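Local coordinates for immunoglobulin-like protein (Pseudomonas aeruginosa, PDB 3N6Y), which is of unknown function but has an immunoglobulin-like, largely antiparallel beta fold and belongs to the DUF3859 family of the E-set clan, at residues Leu73-Val78 / Glu112-Glu117. Sequence-based numbering, arbitrary orientation.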
ATOM      1  N   LEU A  73       1.108  -2.944   8.460  1.00 13.91           N
ATOM      2  CA  LEU A  73       1.349  -3.819   9.602  1.00 15.40           C
ATOM      3  C   LEU A  73       1.958  -5.138   9.094  1.00 15.87           C
ATOM      4  O   LEU A  73       1.403  -5.797   8.189  1.00 16.87           O
ATOM      5  CB  LEU A  73       0.031  -4.084  10.320  1.00 15.51           C
ATOM      6  CG  LEU A  73      -0.666  -2.899  10.973  1.00 16.66           C
ATOM      7  CD1 LEU A  73      -2.047  -3.407  11.607  1.00 16.60           C
ATOM      8  CD2 LEU A  73       0.204  -2.279  12.050  1.00 17.46           C
ATOM      9  N   THR A  74       3.050  -5.544   9.731  1.00 13.97           N
ATOM     10  CA  THR A  74       3.867  -6.649   9.277  1.00 13.61           C
ATOM     11  C   THR A  74       3.951  -7.705  10.372  1.00 14.19           C
ATOM     12  O   THR A  74       3.590  -7.418  11.517  1.00 13.00           O
ATOM     13  CB  THR A  74       5.286  -6.228   8.863  1.00 13.71           C
ATOM     14  OG1 THR A  74       6.144  -6.212  10.015  1.00 14.68           O
ATOM     15  CG2 THR A  74       5.299  -4.836   8.239  1.00 14.44           C
ATOM     16  N   PRO A  75       4.427  -8.935  10.020  1.00 14.36           N
ATOM     17  CA  PRO A  75       4.672  -9.908  11.060  1.00 15.96           C
ATOM     18  C   PRO A  75       5.923  -9.691  11.913  1.00 18.14           C
ATOM     19  O   PRO A  75       6.172 -10.479  12.834  1.00 18.24           O
ATOM     20  CB  PRO A  75       4.788 -11.225  10.283  1.00 17.08           C
ATOM     21  CG  PRO A  75       4.270 -10.910   8.872  1.00 15.57           C
ATOM     22  CD  PRO A  75       4.606  -9.512   8.673  1.00 15.14           C
ATOM     23  N   GLY A  76       6.677  -8.630  11.616  1.00 15.26           N
ATOM     24  CA  GLY A  76       7.944  -8.283  12.287  1.00 16.46           C
ATOM     25  C   GLY A  76       9.125  -8.457  11.376  1.00 16.48           C
ATOM     26  O   GLY A  76       9.695  -9.537  11.293  1.00 17.94           O
ATOM     27  N   VAL A  77       9.492  -7.358  10.689  1.00 14.71           N
ATOM     28  CA  VAL A  77      10.689  -7.288   9.846  1.00 14.99           C
ATOM     29  C   VAL A  77      11.842  -6.825  10.706  1.00 14.73           C
ATOM     30  O   VAL A  77      11.819  -5.730  11.273  1.00 17.11           O
ATOM     31  CB  VAL A  77      10.455  -6.294   8.673  1.00 14.97           C
ATOM     32  CG1 VAL A  77      11.773  -6.066   7.875  1.00 15.04           C
ATOM     33  CG2 VAL A  77       9.328  -6.823   7.780  1.00 14.88           C
ATOM     34  N   VAL A  78      12.871  -7.657  10.821  1.00 14.93           N
ATOM     35  CA  VAL A  78      14.046  -7.285  11.606  1.00 15.67           C
ATOM     36  C   VAL A  78      15.156  -6.870  10.661  1.00 15.71           C
ATOM     37  O   VAL A  78      15.664  -7.681   9.861  1.00 15.10           O
ATOM     38  CB  VAL A  78      14.518  -8.430  12.511  1.00 16.26           C
ATOM     39  CG1 VAL A  78      15.769  -7.981  13.355  1.00 17.68           C
ATOM     40  CG2 VAL A  78      13.331  -8.986  13.404  1.00 16.59           C
ATOM     41  N   GLU A 112      13.305  -8.655   4.632  1.00 14.60           N
ATOM     42  CA  GLU A 112      11.951  -8.177   4.399  1.00 14.21           C
ATOM     43  C   GLU A 112      10.958  -9.305   4.069  1.00 14.89           C
ATOM     44  O   GLU A 112       9.720  -9.141   4.207  1.00 15.78           O
ATOM     45  CB  GLU A 112      11.948  -7.110   3.296  1.00 14.59           C
ATOM     46  CG  GLU A 112      12.712  -5.886   3.649  1.00 14.82           C
ATOM     47  CD  GLU A 112      12.786  -4.894   2.537  1.00 16.04           C
ATOM     48  OE1 GLU A 112      12.823  -5.300   1.373  1.00 17.24           O
ATOM     49  OE2 GLU A 112      12.843  -3.694   2.853  1.00 16.96           O
ATOM     50  N   VAL A 113      11.495 -10.488   3.677  1.00 14.99           N
ATOM     51  CA  VAL A 113      10.667 -11.642   3.340  1.00 15.08           C
ATOM     52  C   VAL A 113      10.272 -12.333   4.622  1.00 16.43           C
ATOM     53  O   VAL A 113      10.980 -13.222   5.089  1.00 17.17           O
ATOM     54  CB  VAL A 113      11.433 -12.641   2.407  1.00 15.04           C
ATOM     55  CG1 VAL A 113      10.524 -13.865   2.038  1.00 15.73           C
ATOM     56  CG2 VAL A 113      12.018 -11.923   1.153  1.00 15.39           C
ATOM     57  N   VAL A 114       9.139 -11.907   5.190  1.00 15.82           N
ATOM     58  CA  VAL A 114       8.672 -12.442   6.454  1.00 16.30           C
ATOM     59  C   VAL A 114       7.293 -13.046   6.277  1.00 15.51           C
ATOM     60  O   VAL A 114       6.317 -12.365   5.892  1.00 14.93           O
ATOM     61  CB  VAL A 114       8.617 -11.350   7.538  1.00 16.94           C
ATOM     62  CG1 VAL A 114       8.115 -11.937   8.879  1.00 17.08           C
ATOM     63  CG2 VAL A 114       9.977 -10.693   7.691  1.00 16.39           C
ATOM     64  N   LYS A 115       7.222 -14.352   6.522  1.00 16.68           N
ATOM     65  CA  LYS A 115       5.972 -15.078   6.362  1.00 17.56           C
ATOM     66  C   LYS A 115       4.974 -14.647   7.418  1.00 17.98           C
ATOM     67  O   LYS A 115       5.351 -14.323   8.555  1.00 17.70           O
ATOM     68  CB  LYS A 115       6.208 -16.606   6.430  1.00 19.54           C
ATOM     69  CG  LYS A 115       7.039 -17.088   5.275  1.00 20.45           C
ATOM     70  CD  LYS A 115       7.299 -18.602   5.298  1.00 22.92           C
ATOM     71  CE  LYS A 115       8.284 -18.951   4.173  1.00 23.54           C
ATOM     72  NZ  LYS A 115       8.947 -20.287   4.272  1.00 27.87           N
ATOM     73  N   GLY A 116       3.707 -14.629   7.024  1.00 17.58           N
ATOM     74  CA  GLY A 116       2.599 -14.319   7.923  1.00 17.77           C
ATOM     75  C   GLY A 116       1.667 -13.274   7.321  1.00 17.60           C
ATOM     76  O   GLY A 116       1.691 -13.010   6.112  1.00 16.40           O
ATOM     77  N   GLU A 117       0.861 -12.651   8.167  1.00 17.64           N
ATOM     78  CA  GLU A 117      -0.135 -11.673   7.705  0.50 18.74           C
ATOM     79  C   GLU A 117       0.452 -10.253   7.660  1.00 17.96           C
ATOM     80  O   GLU A 117       1.012  -9.765   8.659  1.00 18.61           O
ATOM     81  CB  GLU A 117      -1.383 -11.697   8.605  0.50 20.67           C
ATOM     82  CG  GLU A 117      -2.352 -10.541   8.315  0.50 22.09           C
ATOM     83  CD  GLU A 117      -3.764 -10.765   8.824  0.50 24.03           C
ATOM     84  OE1 GLU A 117      -4.056 -11.871   9.354  0.50 28.18           O
ATOM     85  OE2 GLU A 117      -4.602  -9.849   8.672  0.50 25.42           O
TER
HETATM   86  O   HOH W   1      -0.261  -7.619  10.227  1.00 31.35           O
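The puckered, roughly flat ring of Pro75 meets 112-117 on both faces and at one edge. Glu117 O lies over one face, 3.5 Å from Pro75 CG. Val114 CG1 lies over the opposite face, 3.7 Å from Pro75 CB. Lys115 O sits at the CB-CG edge, 3.6 Å from Pro75 CB. The ring is thus held between a carbonyl oxygen and a methyl, with a second carbonyl at its rim. Val114 CG1 is anti to its backbone N (chi1 180°), while its CG2 packs 3.9 Å from Val77 CG2, the two valines lying obliquely.

No direct hydrogen bond joins the segments. A water bridges them, donating to Glu117 O at 2.9 Å and only weakly to Leu73 O. Within 73-78, Gly76 N donates to Thr74 OG1 (2.9 Å, 153°), an ST turn spanning the corner at Pro75; OG1 also bonds His85 O. Gly76 and Gly116 have backbone angles at which a CB would collide with the preceding carbonyl oxygen.

The contact lies near the surface, where antiparallel strands 68-74 and 116-124 part: Leu73 pairs with Arg119, but beyond the corner Val77 pairs with His85 of strand 84-92, while Trp118 of strand 116-124 touches Thr74, Pro75 and Val77.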